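Long-range contact in methylocystis parvus OBBP MbnE (Methylocystis parvus OBBP, PDB 5ICQ), which probably binds the copper-chelating peptide methanobactin in the periplasm, as a family 5 extracellular solute-binding protein of the methanobactin transport machinery: residues A[342-356]-A[457-471]. Residues are numbered along the deposited sequence; the frame is centred on the assembly and turned at random.
Sequences FGMMFDFEWVNANYY and RLALAYASSLARIGV
Met345 fills the hollow at the C-terminal end of helix 453-467, its CG against Ile469 CD1 (3.8 Å) and its CB over Leu466 CD2. Bends at chi2 and chi3 curl the thioether back, and the terminal CE reaches the Arg468 guanidinium, 3.3 Å from NH1. Leu466 CD2 is a shared bump: it also lies over one face of Phe342, whose CZ meets the two methyls of Val471, the residue whose N closes the Schellman motif on Leu466 O, with Gly470 at C-prime. Tyr462 lies along the backbone from Phe342 to Phe346. Its OH donates to Phe342 O at 2.8 Å, coming down on the carbonyl from above its plane, while Met345 N uses the opposite face. The edge of Phe346 points into the face of Tyr462, with ring planes at 89°.

Past the type I turn Gly343-Phe346, helix 348-355 runs roughly antiparallel to the 457-467 part of helix 453-467, at 141°. Ala461 presents a small methyl to Trp350 CZ3 and Val351 CG1, whereas Leu458 pushes CD2 to 3.3 Å from Tyr356 OH, a hydroxyl hydrogen-bonded to Asp454. At the outer end, Tyr355 CE1 packs on Arg457 CD, 3.4 Å away. Phe346, Leu458 and Tyr462 also touch strand 567-572 of the mixed sheet.

The polar links are mostly indirect: water 1 joins Met345 O to Arg468 NH1, water 2 Asp347 N to Ser465 OG, and water 3 Tyr355 OH to Arg457 O. Apolar shape thus carries most of the contact, with one direct hydrogen bond and three water bridges satisfying polar groups along it.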
loop_
_atom_site.group_PDB
_atom_site.type_symbol
_atom_site.label_atom_id
_atom_site.label_comp_id
_atom_site.label_asym_id
_atom_site.label_seq_id
_atom_site.Cartn_x
_atom_site.Cartn_y
_atom_site.Cartn_z
ATOM N N PHE A 342 -11.432 5.401 25.580
ATOM C CA PHE A 342 -10.525 6.478 25.205
ATOM C C PHE A 342 -10.747 6.890 23.758
ATOM O O PHE A 342 -10.664 8.078 23.419
ATOM C CB PHE A 342 -9.067 6.060 25.410
ATOM C CG PHE A 342 -8.568 6.220 26.816
ATOM C CD1 PHE A 342 -9.431 6.131 27.900
ATOM C CD2 PHE A 342 -7.216 6.467 27.053
ATOM C CE1 PHE A 342 -8.949 6.271 29.201
ATOM C CE2 PHE A 342 -6.730 6.607 28.346
ATOM C CZ PHE A 342 -7.599 6.507 29.424
ATOM N N GLY A 343 -11.048 5.920 22.897
ATOM C CA GLY A 343 -11.300 6.224 21.500
ATOM C C GLY A 343 -12.494 7.131 21.300
ATOM O O GLY A 343 -12.524 7.919 20.354
ATOM N N MET A 344 -13.487 7.041 22.186
ATOM C CA MET A 344 -14.671 7.890 22.095
ATOM C C MET A 344 -14.345 9.362 22.238
ATOM O O MET A 344 -15.152 10.211 21.843
ATOM C CB MET A 344 -15.672 7.528 23.188
ATOM C CG MET A 344 -16.323 6.190 23.021
ATOM S SD MET A 344 -17.403 5.892 24.435
ATOM C CE MET A 344 -18.023 4.275 23.967
ATOM N N MET A 345 -13.209 9.688 22.836
ATOM C CA MET A 345 -12.927 11.077 23.145
ATOM C C MET A 345 -12.210 11.809 22.022
ATOM O O MET A 345 -12.062 13.030 22.103
ATOM C CB MET A 345 -12.109 11.163 24.427
ATOM C CG MET A 345 -12.816 10.559 25.641
ATOM S SD MET A 345 -14.429 11.309 25.997
ATOM C CE MET A 345 -13.954 13.009 26.325
ATOM N N PHE A 346 -11.778 11.120 20.968
ATOM C CA PHE A 346 -11.123 11.821 19.868
ATOM C C PHE A 346 -12.165 12.557 19.035
ATOM O O PHE A 346 -13.102 11.940 18.525
ATOM C CB PHE A 346 -10.331 10.865 18.977
ATOM C CG PHE A 346 -9.664 11.566 17.827
ATOM C CD1 PHE A 346 -8.637 12.467 18.061
ATOM C CD2 PHE A 346 -10.091 11.365 16.527
ATOM C CE1 PHE A 346 -8.031 13.145 17.018
ATOM C CE2 PHE A 346 -9.486 12.036 15.479
ATOM C CZ PHE A 346 -8.456 12.922 15.726
ATOM N N ASP A 347 -11.993 13.872 18.870
ATOM C CA ASP A 347 -12.976 14.710 18.175
ATOM C C ASP A 347 -12.465 15.003 16.766
ATOM O O ASP A 347 -11.773 15.995 16.527
ATOM C CB ASP A 347 -13.234 15.991 18.963
ATOM C CG ASP A 347 -14.338 16.843 18.350
ATOM O OD1 ASP A 347 -14.688 16.624 17.173
ATOM O OD2 ASP A 347 -14.855 17.739 19.040
ATOM N N PHE A 348 -12.821 14.134 15.818
ATOM C CA PHE A 348 -12.312 14.305 14.460
ATOM C C PHE A 348 -12.888 15.547 13.794
ATOM O O PHE A 348 -12.187 16.241 13.053
ATOM C CB PHE A 348 -12.627 13.085 13.593
ATOM C CG PHE A 348 -12.428 13.351 12.123
ATOM C CD1 PHE A 348 -11.157 13.612 11.631
ATOM C CD2 PHE A 348 -13.507 13.372 11.244
ATOM C CE1 PHE A 348 -10.957 13.889 10.281
ATOM C CE2 PHE A 348 -13.310 13.637 9.881
ATOM C CZ PHE A 348 -12.030 13.898 9.411
ATOM N N GLU A 349 -14.175 15.818 14.012
ATOM C CA GLU A 349 -14.812 16.950 13.350
ATOM C C GLU A 349 -14.073 18.251 13.654
ATOM O O GLU A 349 -13.871 19.086 12.761
ATOM C CB GLU A 349 -16.280 17.027 13.773
ATOM C CG GLU A 349 -17.142 15.825 13.301
ATOM C CD GLU A 349 -16.735 14.462 13.900
ATOM O OE1 GLU A 349 -16.699 13.455 13.149
ATOM O OE2 GLU A 349 -16.452 14.388 15.114
ATOM N N TRP A 350 -13.611 18.415 14.894
ATOM C CA TRP A 350 -12.856 19.612 15.251
ATOM C C TRP A 350 -11.528 19.688 14.495
ATOM O O TRP A 350 -11.173 20.749 13.966
ATOM C CB TRP A 350 -12.625 19.662 16.765
ATOM C CG TRP A 350 -11.980 20.948 17.212
ATOM C CD1 TRP A 350 -12.616 22.093 17.604
ATOM C CD2 TRP A 350 -10.575 21.221 17.297
ATOM N NE1 TRP A 350 -11.694 23.057 17.940
ATOM C CE2 TRP A 350 -10.432 22.546 17.763
ATOM C CE3 TRP A 350 -9.425 20.468 17.043
ATOM C CZ2 TRP A 350 -9.182 23.136 17.969
ATOM C CZ3 TRP A 350 -8.182 21.054 17.242
ATOM C CH2 TRP A 350 -8.072 22.380 17.704
ATOM N N VAL A 351 -10.761 18.589 14.437
ATOM C CA VAL A 351 -9.480 18.693 13.740
ATOM C C VAL A 351 -9.704 18.889 12.244
ATOM O O VAL A 351 -8.983 19.658 11.597
ATOM C CB VAL A 351 -8.542 17.492 14.020
ATOM C CG1 VAL A 351 -8.268 17.328 15.521
ATOM C CG2 VAL A 351 -9.037 16.216 13.405
ATOM N N ASN A 352 -10.708 18.215 11.672
ATOM C CA ASN A 352 -10.954 18.353 10.237
ATOM C C ASN A 352 -11.258 19.803 9.874
ATOM O O ASN A 352 -10.734 20.333 8.889
ATOM C CB ASN A 352 -12.108 17.440 9.819
ATOM C CG ASN A 352 -12.132 17.162 8.319
ATOM O OD1 ASN A 352 -11.099 17.162 7.659
ATOM N ND2 ASN A 352 -13.324 16.905 7.785
ATOM N N ALA A 353 -12.078 20.466 10.681
ATOM C CA ALA A 353 -12.434 21.852 10.394
ATOM C C ALA A 353 -11.292 22.812 10.701
ATOM O O ALA A 353 -11.157 23.842 10.032
ATOM C CB ALA A 353 -13.679 22.248 11.191
ATOM N N ASN A 354 -10.457 22.503 11.697
ATOM C CA ASN A 354 -9.458 23.473 12.131
ATOM C C ASN A 354 -8.108 23.311 11.451
ATOM O O ASN A 354 -7.357 24.289 11.358
ATOM C CB ASN A 354 -9.277 23.398 13.652
ATOM C CG ASN A 354 -10.341 24.182 14.396
ATOM O OD1 ASN A 354 -10.222 25.395 14.568
ATOM N ND2 ASN A 354 -11.401 23.501 14.814
ATOM N N TYR A 355 -7.757 22.114 10.987
ATOM C CA TYR A 355 -6.460 21.940 10.342
ATOM C C TYR A 355 -6.537 21.560 8.875
ATOM O O TYR A 355 -5.585 21.832 8.135
ATOM C CB TYR A 355 -5.625 20.868 11.064
ATOM C CG TYR A 355 -5.174 21.284 12.441
ATOM C CD1 TYR A 355 -4.304 22.351 12.598
ATOM C CD2 TYR A 355 -5.607 20.611 13.577
ATOM C CE1 TYR A 355 -3.881 22.749 13.842
ATOM C CE2 TYR A 355 -5.178 21.002 14.844
ATOM C CZ TYR A 355 -4.313 22.076 14.961
ATOM O OH TYR A 355 -3.864 22.506 16.192
ATOM N N TYR A 356 -7.618 20.930 8.425
ATOM C CA TYR A 356 -7.583 20.282 7.117
ATOM C C TYR A 356 -8.640 20.813 6.161
ATOM O O TYR A 356 -8.935 20.156 5.155
ATOM C CB TYR A 356 -7.714 18.767 7.278
ATOM C CG TYR A 356 -6.648 18.211 8.202
ATOM C CD1 TYR A 356 -5.294 18.346 7.897
ATOM C CD2 TYR A 356 -6.994 17.558 9.376
ATOM C CE1 TYR A 356 -4.310 17.839 8.746
ATOM C CE2 TYR A 356 -6.020 17.050 10.232
ATOM C CZ TYR A 356 -4.686 17.193 9.912
ATOM O OH TYR A 356 -3.733 16.680 10.765
ATOM N N ARG A 457 0.201 18.273 16.698
ATOM C CA ARG A 457 -1.064 19.002 16.811
ATOM C C ARG A 457 -2.241 18.051 16.978
ATOM O O ARG A 457 -3.158 18.327 17.761
ATOM C CB ARG A 457 -1.301 19.882 15.586
ATOM C CG ARG A 457 -0.264 20.956 15.382
ATOM C CD ARG A 457 -0.674 21.857 14.248
ATOM N NE ARG A 457 0.422 22.078 13.318
ATOM C CZ ARG A 457 1.532 22.747 13.611
ATOM N NH1 ARG A 457 1.720 23.268 14.822
ATOM N NH2 ARG A 457 2.465 22.889 12.686
ATOM N N LEU A 458 -2.244 16.940 16.233
ATOM C CA LEU A 458 -3.292 15.937 16.416
ATOM C C LEU A 458 -3.288 15.400 17.841
ATOM O O LEU A 458 -4.346 15.226 18.458
ATOM C CB LEU A 458 -3.095 14.787 15.426
ATOM C CG LEU A 458 -3.312 15.049 13.939
ATOM C CD1 LEU A 458 -3.028 13.774 13.121
ATOM C CD2 LEU A 458 -4.747 15.511 13.721
ATOM N N ALA A 459 -2.103 15.110 18.373
ATOM C CA ALA A 459 -2.022 14.522 19.704
ATOM C C ALA A 459 -2.414 15.526 20.780
ATOM O O ALA A 459 -3.027 15.154 21.792
ATOM C CB ALA A 459 -0.607 13.984 19.946
ATOM N N LEU A 460 -2.063 16.802 20.582
ATOM C CA LEU A 460 -2.436 17.837 21.544
ATOM C C LEU A 460 -3.944 18.040 21.574
ATOM O O LEU A 460 -4.520 18.315 22.633
ATOM C CB LEU A 460 -1.723 19.153 21.199
ATOM C CG LEU A 460 -0.216 19.174 21.485
ATOM C CD1 LEU A 460 0.464 20.390 20.835
ATOM C CD2 LEU A 460 0.024 19.189 23.014
ATOM N N ALA A 461 -4.598 17.944 20.416
ATOM C CA ALA A 461 -6.057 18.025 20.406
ATOM C C ALA A 461 -6.660 16.869 21.191
ATOM O O ALA A 461 -7.561 17.059 22.020
ATOM C CB ALA A 461 -6.568 18.034 18.961
ATOM N N TYR A 462 -6.164 15.657 20.941
ATOM C CA TYR A 462 -6.632 14.483 21.666
ATOM C C TYR A 462 -6.366 14.621 23.157
ATOM O O TYR A 462 -7.231 14.298 23.982
ATOM C CB TYR A 462 -5.945 13.239 21.095
ATOM C CG TYR A 462 -6.531 11.890 21.496
ATOM C CD1 TYR A 462 -7.845 11.765 21.940
ATOM C CD2 TYR A 462 -5.755 10.729 21.390
ATOM C CE1 TYR A 462 -8.377 10.509 22.281
ATOM C CE2 TYR A 462 -6.269 9.488 21.717
ATOM C CZ TYR A 462 -7.575 9.384 22.171
ATOM O OH TYR A 462 -8.069 8.144 22.510
ATOM N N ALA A 463 -5.182 15.133 23.528
ATOM C CA ALA A 463 -4.860 15.285 24.947
ATOM C C ALA A 463 -5.845 16.219 25.629
ATOM O O ALA A 463 -6.290 15.966 26.758
ATOM C CB ALA A 463 -3.431 15.814 25.111
ATOM N N SER A 464 -6.201 17.302 24.945
ATOM C CA SER A 464 -7.152 18.262 25.490
ATOM C C SER A 464 -8.518 17.623 25.710
ATOM O O SER A 464 -9.196 17.913 26.701
ATOM C CB SER A 464 -7.252 19.463 24.545
ATOM O OG SER A 464 -8.115 20.448 25.071
ATOM N N SER A 465 -8.942 16.749 24.795
ATOM C CA SER A 465 -10.211 16.041 24.970
ATOM C C SER A 465 -10.161 15.057 26.131
ATOM O O SER A 465 -11.122 14.948 26.905
ATOM C CB SER A 465 -10.571 15.303 23.681
ATOM O OG SER A 465 -10.923 16.231 22.670
ATOM N N LEU A 466 -9.068 14.301 26.247
ATOM C CA LEU A 466 -8.963 13.317 27.318
ATOM C C LEU A 466 -8.893 13.978 28.683
ATOM O O LEU A 466 -9.338 13.392 29.677
ATOM C CB LEU A 466 -7.736 12.428 27.089
ATOM C CG LEU A 466 -7.988 11.408 25.963
ATOM C CD1 LEU A 466 -6.682 10.818 25.478
ATOM C CD2 LEU A 466 -8.936 10.279 26.424
ATOM N N ALA A 467 -8.338 15.190 28.758
ATOM C CA ALA A 467 -8.328 15.911 30.027
ATOM C C ALA A 467 -9.736 16.077 30.584
ATOM O O ALA A 467 -9.914 16.159 31.807
ATOM C CB ALA A 467 -7.666 17.279 29.854
ATOM N N ARG A 468 -10.741 16.127 29.709
ATOM C CA ARG A 468 -12.121 16.313 30.151
ATOM C C ARG A 468 -12.675 15.108 30.903
ATOM O O ARG A 468 -13.671 15.262 31.615
ATOM C CB ARG A 468 -13.023 16.655 28.961
ATOM C CG ARG A 468 -12.761 18.051 28.376
ATOM C CD ARG A 468 -13.498 18.284 27.061
ATOM N NE ARG A 468 -14.718 17.484 26.958
ATOM C CZ ARG A 468 -14.895 16.488 26.096
ATOM N NH1 ARG A 468 -13.923 16.157 25.247
ATOM N NH2 ARG A 468 -16.041 15.821 26.083
ATOM N N ILE A 469 -12.053 13.929 30.798
ATOM C CA ILE A 469 -12.477 12.800 31.630
ATOM C C ILE A 469 -11.379 12.464 32.635
ATOM O O ILE A 469 -11.272 11.323 33.098
ATOM C CB ILE A 469 -12.859 11.562 30.792
ATOM C CG1 ILE A 469 -11.722 11.148 29.853
ATOM C CG2 ILE A 469 -14.158 11.806 30.017
ATOM C CD1 ILE A 469 -11.911 9.759 29.257
ATOM N N GLY A 470 -10.558 13.456 32.984
ATOM C CA GLY A 470 -9.602 13.289 34.065
ATOM C C GLY A 470 -8.331 12.542 33.720
ATOM O O GLY A 470 -7.673 12.016 34.624
ATOM N N VAL A 471 -7.954 12.487 32.447
ATOM C CA VAL A 471 -6.803 11.709 31.995
ATOM C C VAL A 471 -5.679 12.671 31.633
ATOM O O VAL A 471 -5.877 13.583 30.824
ATOM C CB VAL A 471 -7.165 10.815 30.796
ATOM C CG1 VAL A 471 -5.902 10.185 30.198
ATOM C CG2 VAL A 471 -8.159 9.739 31.226
HETATM O O HOH W 1 -13.878 14.947 22.698
HETATM O O HOH W 2 -9.839 15.147 20.169
HETATM O O HOH W 3 -4.444 20.806 18.007
#